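Local coordinates for Lmo1499 protein (PDB 4IIW) that probably acts as a membrane-anchored endolytic transglycosylase that cuts nascent peptidoglycan strands and so ends their elongation, at residues 37-45 against 54-62; 77-87 against 97-106. All blocks are in the same frame, centred on the assembly; numbering follows the deposited sequence.

Interaction 1. Residues 37-45 against 54-62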
loop_
_atom_site.group_PDB
_atom_site.type_symbol
_atom_site.label_atom_id
_atom_site.label_comp_id
_atom_site.label_asym_id
_atom_site.label_seq_id
_atom_site.Cartn_x
_atom_site.Cartn_y
_atom_site.Cartn_z
ATOM N N GLU B 37 2.410 -21.927 18.502
ATOM C CA GLU B 37 2.028 -23.135 17.754
ATOM C C GLU B 37 2.757 -23.120 16.406
ATOM O O GLU B 37 2.875 -22.075 15.766
ATOM C CB GLU B 37 0.501 -23.234 17.598
ATOM C CG GLU B 37 -0.143 -22.155 16.721
ATOM C CD GLU B 37 -1.653 -22.037 16.919
ATOM O OE1 GLU B 37 -2.351 -21.669 15.950
ATOM O OE2 GLU B 37 -2.140 -22.304 18.044
ATOM N N LYS B 38 3.248 -24.282 15.987
ATOM C CA LYS B 38 4.050 -24.395 14.766
ATOM C C LYS B 38 3.338 -25.147 13.638
ATOM O O LYS B 38 2.870 -26.265 13.819
ATOM C CB LYS B 38 5.393 -25.047 15.125
ATOM C CG LYS B 38 6.297 -24.119 15.976
ATOM C CD LYS B 38 7.207 -24.878 16.955
ATOM C CE LYS B 38 6.391 -25.491 18.115
ATOM N NZ LYS B 38 7.223 -26.094 19.194
ATOM N N ILE B 39 3.258 -24.503 12.480
ATOM C CA ILE B 39 2.611 -25.069 11.305
ATOM C C ILE B 39 3.679 -25.344 10.258
ATOM O O ILE B 39 4.449 -24.455 9.890
ATOM C CB ILE B 39 1.572 -24.080 10.678
ATOM C CG1 ILE B 39 0.584 -23.568 11.747
ATOM C CG2 ILE B 39 0.845 -24.756 9.537
ATOM C CD1 ILE B 39 -0.359 -22.473 11.282
ATOM N N THR B 40 3.737 -26.571 9.774
ATOM C CA THR B 40 4.713 -26.889 8.761
ATOM C C THR B 40 4.068 -26.668 7.402
ATOM O O THR B 40 2.998 -27.204 7.135
ATOM C CB THR B 40 5.215 -28.347 8.884
ATOM O OG1 THR B 40 4.147 -29.245 8.560
ATOM C CG2 THR B 40 5.739 -28.640 10.310
ATOM N N VAL B 41 4.702 -25.858 6.561
ATOM C CA VAL B 41 4.184 -25.600 5.223
ATOM C C VAL B 41 5.189 -26.124 4.209
ATOM O O VAL B 41 6.382 -26.157 4.478
ATOM C CB VAL B 41 3.891 -24.069 4.937
ATOM C CG1 VAL B 41 3.239 -23.396 6.153
ATOM C CG2 VAL B 41 5.145 -23.319 4.550
ATOM N N GLU B 42 4.695 -26.503 3.033
ATOM C CA GLU B 42 5.534 -27.036 1.975
ATOM C C GLU B 42 5.426 -26.197 0.716
ATOM O O GLU B 42 4.337 -26.022 0.168
ATOM C CB GLU B 42 5.123 -28.461 1.668
ATOM C CG GLU B 42 5.135 -29.347 2.893
ATOM C CD GLU B 42 4.987 -30.826 2.553
ATOM O OE1 GLU B 42 4.150 -31.153 1.678
ATOM O OE2 GLU B 42 5.701 -31.654 3.173
ATOM N N ILE B 43 6.564 -25.680 0.263
ATOM C CA ILE B 43 6.613 -24.873 -0.946
ATOM C C ILE B 43 7.260 -25.715 -2.035
ATOM O O ILE B 43 8.456 -25.979 -1.975
ATOM C CB ILE B 43 7.437 -23.586 -0.753
ATOM C CG1 ILE B 43 6.942 -22.803 0.463
ATOM C CG2 ILE B 43 7.364 -22.751 -1.986
ATOM C CD1 ILE B 43 5.462 -22.567 0.473
ATOM N N PRO B 44 6.467 -26.150 -3.024
ATOM C CA PRO B 44 7.026 -26.964 -4.080
ATOM C C PRO B 44 7.956 -26.193 -4.995
ATOM O O PRO B 44 7.815 -24.999 -5.148
ATOM C CB PRO B 44 5.789 -27.442 -4.869
ATOM C CG PRO B 44 4.601 -27.126 -4.026
ATOM C CD PRO B 44 5.002 -26.006 -3.137
ATOM N N ALA B 45 8.899 -26.895 -5.606
ATOM C CA ALA B 45 9.810 -26.281 -6.557
ATOM C C ALA B 45 8.999 -25.582 -7.651
ATOM O O ALA B 45 7.935 -26.059 -8.047
ATOM C CB ALA B 45 10.724 -27.337 -7.176
ATOM N N THR B 54 -0.603 -18.047 -1.335
ATOM C CA THR B 54 -1.826 -18.808 -1.171
ATOM C C THR B 54 -1.633 -20.029 -0.282
ATOM O O THR B 54 -2.548 -20.392 0.479
ATOM C CB THR B 54 -2.381 -19.170 -2.550
ATOM O OG1 THR B 54 -2.565 -17.953 -3.269
ATOM C CG2 THR B 54 -3.705 -19.908 -2.464
ATOM N N ILE B 55 -0.461 -20.663 -0.346
ATOM C CA ILE B 55 -0.187 -21.782 0.563
ATOM C C ILE B 55 -0.131 -21.248 2.010
ATOM O O ILE B 55 -0.677 -21.880 2.912
ATOM C CB ILE B 55 1.095 -22.532 0.212
ATOM C CG1 ILE B 55 0.940 -23.259 -1.124
ATOM C CG2 ILE B 55 1.403 -23.577 1.264
ATOM C CD1 ILE B 55 2.270 -23.617 -1.730
ATOM N N LEU B 56 0.507 -20.091 2.229
ATOM C CA LEU B 56 0.561 -19.506 3.563
ATOM C C LEU B 56 -0.846 -19.226 4.111
ATOM O O LEU B 56 -1.142 -19.489 5.292
ATOM C CB LEU B 56 1.387 -18.216 3.573
ATOM C CG LEU B 56 2.904 -18.374 3.338
ATOM C CD1 LEU B 56 3.610 -17.001 3.208
ATOM C CD2 LEU B 56 3.560 -19.208 4.450
ATOM N N GLU B 57 -1.715 -18.695 3.257
ATOM C CA GLU B 57 -3.088 -18.370 3.660
ATOM C C GLU B 57 -3.842 -19.679 3.932
ATOM O O GLU B 57 -4.529 -19.808 4.953
ATOM C CB GLU B 57 -3.796 -17.510 2.591
ATOM C CG GLU B 57 -5.189 -16.986 3.002
ATOM C CD GLU B 57 -5.941 -16.305 1.836
ATOM O OE1 GLU B 57 -5.342 -15.488 1.088
ATOM O OE2 GLU B 57 -7.140 -16.599 1.671
ATOM N N ASP B 58 -3.712 -20.640 3.020
ATOM C CA ASP B 58 -4.350 -21.956 3.211
ATOM C C ASP B 58 -3.976 -22.540 4.564
ATOM O O ASP B 58 -4.829 -23.038 5.280
ATOM C CB ASP B 58 -3.925 -22.992 2.132
ATOM C CG ASP B 58 -4.521 -22.715 0.747
ATOM O OD1 ASP B 58 -5.457 -21.881 0.618
ATOM O OD2 ASP B 58 -4.035 -23.359 -0.220
ATOM N N LYS B 59 -2.688 -22.465 4.903
ATOM C CA LYS B 59 -2.175 -23.025 6.157
ATOM C C LYS B 59 -2.373 -22.133 7.389
ATOM O O LYS B 59 -1.925 -22.467 8.485
ATOM C CB LYS B 59 -0.714 -23.423 5.975
ATOM C CG LYS B 59 -0.547 -24.688 5.120
ATOM C CD LYS B 59 -1.168 -25.897 5.849
ATOM C CE LYS B 59 -0.894 -27.230 5.169
ATOM N NZ LYS B 59 -1.463 -28.365 5.950
ATOM N N LYS B 60 -3.041 -21.002 7.176
ATOM C CA LYS B 60 -3.400 -20.059 8.232
ATOM C C LYS B 60 -2.208 -19.446 8.943
ATOM O O LYS B 60 -2.262 -19.207 10.133
ATOM C CB LYS B 60 -4.339 -20.728 9.238
ATOM C CG LYS B 60 -5.606 -21.243 8.622
ATOM C CD LYS B 60 -6.326 -22.153 9.584
ATOM C CE LYS B 60 -7.547 -22.795 8.944
ATOM N NZ LYS B 60 -8.125 -23.872 9.824
ATOM N N VAL B 61 -1.135 -19.203 8.209
ATOM C CA VAL B 61 0.047 -18.562 8.771
ATOM C C VAL B 61 -0.129 -17.060 8.550
ATOM O O VAL B 61 0.319 -16.236 9.344
ATOM C CB VAL B 61 1.335 -19.055 8.085
ATOM C CG1 VAL B 61 2.548 -18.264 8.565
ATOM C CG2 VAL B 61 1.507 -20.546 8.301
ATOM N N ILE B 62 -0.729 -16.711 7.425
ATOM C CA ILE B 62 -1.064 -15.347 7.159
ATOM C C ILE B 62 -2.567 -15.311 6.917
ATOM O O ILE B 62 -3.235 -16.351 6.772
ATOM C CB ILE B 62 -0.293 -14.736 5.977
ATOM C CG1 ILE B 62 -0.781 -15.295 4.639
ATOM C CG2 ILE B 62 1.224 -14.914 6.172
ATOM C CD1 ILE B 62 0.007 -14.794 3.473
#
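Ile-55 reaches from the helix toward the strand into the hollow lined by Glu-42 O, Ile-43 CD1 and Pro-44 CD, with CD1 as the leading bump. This methyl lies 3.9 Å from Pro-44 CD and about as close to Ile-43 CD1, while the Ile-55 CG2 branch turns back toward Val-41 CB. Further along the strand, Val-41 is the complementary bump. Its CG1 drops into a notch on the other segment, 4.0 Å from Val-61 CG2 on one wall, with Lys-59 CB forming the other. Its second methyl, CG2, leans toward Leu-56 CD2. The example shows how an amphipathic strand and helix can pack through the fit of apolar side chains, with no hydrogen bond across the contact. In the LysM-like βααβ unit to which both probably belong, strand 39-43 and residues 54-58 of the helix run nearly antiparallel, their directions 154° apart and their axes 8.9 Å at closest approach. The helix stops in a Schellman motif: Lys-60 takes positive phi, and the turn brings Val-61 back against the strand. There Val-61 CG2 also meets Ile-39 CD1, which rests against Lys-59 O. Chi1 (-73°) turns Lys-59 CG beside its own backbone N and against Val-41 CG1, and the bend at chi2 (-65°) carries the rest of the chain past the backbone of Thr-40. Leu-56 also packs against Phe-68 of helix 65-75.

Interaction 2. Residues 77-87 against 97-106; sequences DTNLKAGNYEL and VKKMQEGKTV
The ring of Tyr-85 is held between two aliphatic groups, one over each face. Met-100, a selenomethionine, lays CG over one face, 4.0 Å from the centroid of the Tyr-85 ring, and its selenium stands farther out above the same face as a Met-aromatic contact. Thr-105 CG2 covers the opposite face, 3.6 Å from the centroid of that ring, so both are CH-pi contacts. The ring's position is fixed at its far end by the phenol: Tyr-85 OH donates to Lys-81 O (2.6 Å), which lies at the ring edge. Beyond the selenium, Met-100 CE extends to Leu-87 CD1, carried there by a chain that is straight past CG (chi2 -180°, chi3 178°).

At the other end of the contact the flat groups are amides. Gln-101 NE2 points at Asn-79 OD1 (2.9 Å) along a lone pair in the carbonyl plane, yet the two amide planes stand almost perpendicular, at 88°. The same nitrogen makes a weak, bent bond to Asp-77 OD1. Between the two ends, Leu-80 CD2 nestles against Gln-101 CG and Met-100 CB.

Backbone bonds tie the segments together as well. Lys-81 N donates to Met-100 O (3.0 Å), and Val-106 N donates to Asn-84 O (2.7 Å). The Lys-81 chain folds back, letting NZ bond Asn-79 O and, weakly, Gln-101 O at the helix end. A water joins Glu-86 N to Lys-104 O.

Positive phi at Gly-103, the bond from Lys-104 N to Lys-99 O and a weak one from Gly-103 N to Met-100 O complete a Schellman motif, a common way of ending a helix; here it turns the chain back along strand 83-87, the second strand of what is probably a LysM-like βααβ unit.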
loop_
_atom_site.group_PDB
_atom_site.type_symbol
_atom_site.label_atom_id
_atom_site.label_comp_id
_atom_site.label_asym_id
_atom_site.label_seq_id
_atom_site.Cartn_x
_atom_site.Cartn_y
_atom_site.Cartn_z
ATOM N N ASP B 77 11.753 -9.003 -2.392
ATOM C CA ASP B 77 12.231 -10.242 -1.780
ATOM C C ASP B 77 11.720 -11.436 -2.571
ATOM O O ASP B 77 11.000 -12.297 -2.037
ATOM C CB ASP B 77 11.682 -10.334 -0.339
ATOM C CG ASP B 77 12.205 -9.201 0.588
ATOM O OD1 ASP B 77 13.339 -8.725 0.397
ATOM O OD2 ASP B 77 11.486 -8.809 1.531
ATOM N N THR B 78 12.086 -11.498 -3.847
ATOM C CA THR B 78 11.579 -12.548 -4.728
ATOM C C THR B 78 12.387 -13.858 -4.734
ATOM O O THR B 78 11.925 -14.858 -5.288
ATOM C CB THR B 78 11.481 -12.039 -6.188
ATOM O OG1 THR B 78 12.781 -11.638 -6.645
ATOM C CG2 THR B 78 10.531 -10.870 -6.275
ATOM N N ASN B 79 13.570 -13.855 -4.136
ATOM C CA ASN B 79 14.414 -15.046 -4.075
ATOM C C ASN B 79 13.970 -16.048 -2.986
ATOM O O ASN B 79 14.754 -16.416 -2.119
ATOM C CB ASN B 79 15.890 -14.634 -3.857
ATOM C CG ASN B 79 16.106 -13.791 -2.568
ATOM O OD1 ASN B 79 15.199 -13.119 -2.080
ATOM N ND2 ASN B 79 17.320 -13.833 -2.035
ATOM N N LEU B 80 12.728 -16.519 -3.054
ATOM C CA LEU B 80 12.195 -17.431 -2.037
ATOM C C LEU B 80 12.444 -18.919 -2.393
ATOM O O LEU B 80 11.923 -19.445 -3.384
ATOM C CB LEU B 80 10.709 -17.166 -1.830
ATOM C CG LEU B 80 10.247 -15.698 -1.609
ATOM C CD1 LEU B 80 8.713 -15.611 -1.549
ATOM C CD2 LEU B 80 10.840 -15.056 -0.375
ATOM N N LYS B 81 13.208 -19.598 -1.545
ATOM C CA LYS B 81 13.596 -20.982 -1.786
ATOM C C LYS B 81 12.476 -21.997 -1.528
ATOM O O LYS B 81 11.735 -21.866 -0.577
ATOM C CB LYS B 81 14.811 -21.321 -0.908
ATOM C CG LYS B 81 16.026 -20.380 -1.077
ATOM C CD LYS B 81 16.644 -20.436 -2.489
ATOM C CE LYS B 81 17.814 -19.442 -2.652
ATOM N NZ LYS B 81 17.374 -18.003 -2.471
ATOM N N ALA B 82 12.360 -23.007 -2.389
ATOM C CA ALA B 82 11.367 -24.072 -2.200
ATOM C C ALA B 82 11.778 -24.942 -1.002
ATOM O O ALA B 82 12.930 -24.916 -0.593
ATOM C CB ALA B 82 11.252 -24.935 -3.467
ATOM N N GLY B 83 10.840 -25.690 -0.434
ATOM C CA GLY B 83 11.147 -26.599 0.689
ATOM C C GLY B 83 10.125 -26.613 1.810
ATOM O O GLY B 83 9.033 -26.041 1.696
ATOM N N ASN B 84 10.488 -27.258 2.906
ATOM C CA ASN B 84 9.619 -27.374 4.079
ATOM C C ASN B 84 10.082 -26.435 5.191
ATOM O O ASN B 84 11.246 -26.460 5.583
ATOM C CB ASN B 84 9.599 -28.821 4.573
ATOM C CG ASN B 84 9.129 -29.797 3.500
ATOM O OD1 ASN B 84 8.320 -29.446 2.634
ATOM N ND2 ASN B 84 9.639 -31.020 3.547
ATOM N N TYR B 85 9.154 -25.610 5.687
ATOM C CA TYR B 85 9.426 -24.619 6.727
ATOM C C TYR B 85 8.501 -24.771 7.944
ATOM O O TYR B 85 7.359 -25.200 7.802
ATOM C CB TYR B 85 9.203 -23.221 6.141
ATOM C CG TYR B 85 10.112 -22.874 4.978
ATOM C CD1 TYR B 85 11.336 -22.231 5.193
ATOM C CD2 TYR B 85 9.757 -23.190 3.662
ATOM C CE1 TYR B 85 12.175 -21.910 4.138
ATOM C CE2 TYR B 85 10.602 -22.865 2.586
ATOM C CZ TYR B 85 11.803 -22.225 2.840
ATOM O OH TYR B 85 12.660 -21.923 1.815
ATOM N N GLU B 86 9.004 -24.446 9.141
ATOM C CA GLU B 86 8.158 -24.398 10.347
ATOM C C GLU B 86 7.905 -22.942 10.656
ATOM O O GLU B 86 8.795 -22.213 11.093
ATOM C CB GLU B 86 8.736 -25.127 11.562
ATOM C CG GLU B 86 8.420 -26.621 11.555
ATOM C CD GLU B 86 8.875 -27.357 12.813
ATOM O OE1 GLU B 86 9.035 -28.598 12.739
ATOM O OE2 GLU B 86 9.077 -26.707 13.868
ATOM N N LEU B 87 6.673 -22.537 10.395
ATOM C CA LEU B 87 6.234 -21.177 10.585
ATOM C C LEU B 87 5.167 -21.158 11.661
ATOM O O LEU B 87 4.561 -22.178 11.977
ATOM C CB LEU B 87 5.648 -20.636 9.271
ATOM C CG LEU B 87 6.532 -20.771 8.026
ATOM C CD1 LEU B 87 5.773 -20.376 6.783
ATOM C CD2 LEU B 87 7.813 -19.949 8.166
ATOM N N VAL B 97 9.411 -14.215 5.383
ATOM C CA VAL B 97 10.135 -13.974 4.147
ATOM C C VAL B 97 11.628 -14.211 4.308
ATOM O O VAL B 97 12.264 -14.790 3.448
ATOM C CB VAL B 97 9.820 -12.549 3.666
ATOM C CG1 VAL B 97 10.680 -12.138 2.481
ATOM C CG2 VAL B 97 8.333 -12.469 3.339
ATOM N N LYS B 98 12.165 -13.818 5.446
ATOM C CA LYS B 98 13.596 -13.960 5.709
ATOM C C LYS B 98 14.016 -15.450 5.778
ATOM O O LYS B 98 15.077 -15.808 5.283
ATOM C CB LYS B 98 13.954 -13.189 6.983
ATOM C CG LYS B 98 15.162 -12.253 6.812
ATOM C CD LYS B 98 15.086 -11.054 7.803
ATOM C CE LYS B 98 16.007 -9.887 7.396
ATOM N NZ LYS B 98 15.851 -8.694 8.288
ATOM N N LYS B 99 13.180 -16.303 6.372
ATOM C CA LYS B 99 13.440 -17.754 6.411
ATOM C C LYS B 99 13.465 -18.349 5.004
ATOM O O LYS B 99 14.334 -19.151 4.674
ATOM C CB LYS B 99 12.388 -18.512 7.233
ATOM C CG LYS B 99 12.643 -18.641 8.739
ATOM C CD LYS B 99 11.501 -19.437 9.411
ATOM C CE LYS B 99 11.842 -19.940 10.821
ATOM N NZ LYS B 99 12.803 -21.078 10.812
HETATM N N MSE B 100 12.507 -17.968 4.176
HETATM C CA MSE B 100 12.455 -18.477 2.806
HETATM C C MSE B 100 13.619 -17.955 1.940
HETATM O O MSE B 100 14.154 -18.689 1.126
HETATM C CB MSE B 100 11.099 -18.168 2.171
HETATM C CG MSE B 100 9.939 -18.864 2.869
HETATM SE SE MSE B 100 8.188 -18.531 2.115
HETATM C CE MSE B 100 7.176 -19.661 3.283
ATOM N N GLN B 101 14.006 -16.702 2.120
ATOM C CA GLN B 101 15.128 -16.144 1.373
ATOM C C GLN B 101 16.392 -16.920 1.676
ATOM O O GLN B 101 17.075 -17.393 0.767
ATOM C CB GLN B 101 15.353 -14.658 1.700
ATOM C CG GLN B 101 14.345 -13.715 1.046
ATOM C CD GLN B 101 14.652 -12.254 1.312
ATOM O OE1 GLN B 101 14.622 -11.802 2.458
ATOM N NE2 GLN B 101 14.922 -11.502 0.251
ATOM N N GLU B 102 16.691 -17.045 2.963
ATOM C CA GLU B 102 17.874 -17.774 3.435
ATOM C C GLU B 102 17.717 -19.284 3.274
ATOM O O GLU B 102 18.689 -20.019 3.303
ATOM C CB GLU B 102 18.145 -17.440 4.905
ATOM C CG GLU B 102 18.531 -15.979 5.145
ATOM C CD GLU B 102 18.441 -15.568 6.614
ATOM O OE1 GLU B 102 18.321 -16.452 7.483
ATOM O OE2 GLU B 102 18.471 -14.350 6.899
ATOM N N GLY B 103 16.487 -19.743 3.114
ATOM C CA GLY B 103 16.220 -21.159 2.935
ATOM C C GLY B 103 16.427 -21.955 4.205
ATOM O O GLY B 103 16.913 -23.087 4.150
ATOM N N LYS B 104 16.058 -21.368 5.346
ATOM C CA LYS B 104 16.196 -22.033 6.632
ATOM C C LYS B 104 15.017 -22.962 6.816
ATOM O O LYS B 104 14.077 -22.665 7.540
ATOM C CB LYS B 104 16.308 -21.026 7.787
ATOM C CG LYS B 104 17.600 -20.152 7.773
ATOM C CD LYS B 104 18.945 -20.943 7.899
ATOM C CE LYS B 104 19.124 -21.617 9.268
ATOM N NZ LYS B 104 20.502 -22.162 9.493
ATOM N N THR B 105 15.106 -24.106 6.146
ATOM C CA THR B 105 14.066 -25.129 6.145
ATOM C C THR B 105 14.166 -26.126 7.320
ATOM O O THR B 105 15.139 -26.132 8.067
ATOM C CB THR B 105 14.080 -25.902 4.785
ATOM O OG1 THR B 105 15.393 -26.389 4.516
ATOM C CG2 THR B 105 13.667 -24.990 3.639
ATOM N N VAL B 106 13.125 -26.945 7.463
ATOM C CA VAL B 106 13.026 -27.972 8.504
ATOM C C VAL B 106 14.131 -29.009 8.400
ATOM O O VAL B 106 14.161 -29.769 7.436
ATOM C CB VAL B 106 11.698 -28.772 8.382
ATOM C CG1 VAL B 106 11.729 -30.014 9.265
ATOM C CG2 VAL B 106 10.499 -27.901 8.699
HETATM O O HOH W 1 11.924 -23.716 8.999
#

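Interactions 1 and 2 follow each other along the chain, and their centres lie 11 Å apart. They share the two-stranded antiparallel sheet: strand 39-43 belongs to interaction 1, its neighbour 83-87 to interaction 2, and the strands meet through probable backbone bonds such as Ile-39 N to Leu-87 O (2.7 Å). Helix 49-58 packs on the first strand and helix 93-102 on the second, and Leu-56 touches Met-100 to connect the two helices. Elements 39-43, 49-58, 65-75 and 83-87 are consistent with a LysM-like unit, with helix 93-102 packing against it as the next helix; both contacts lie 26 to 27 Å from the chain centre, away from Glu-232, predicted to be important for catalysis.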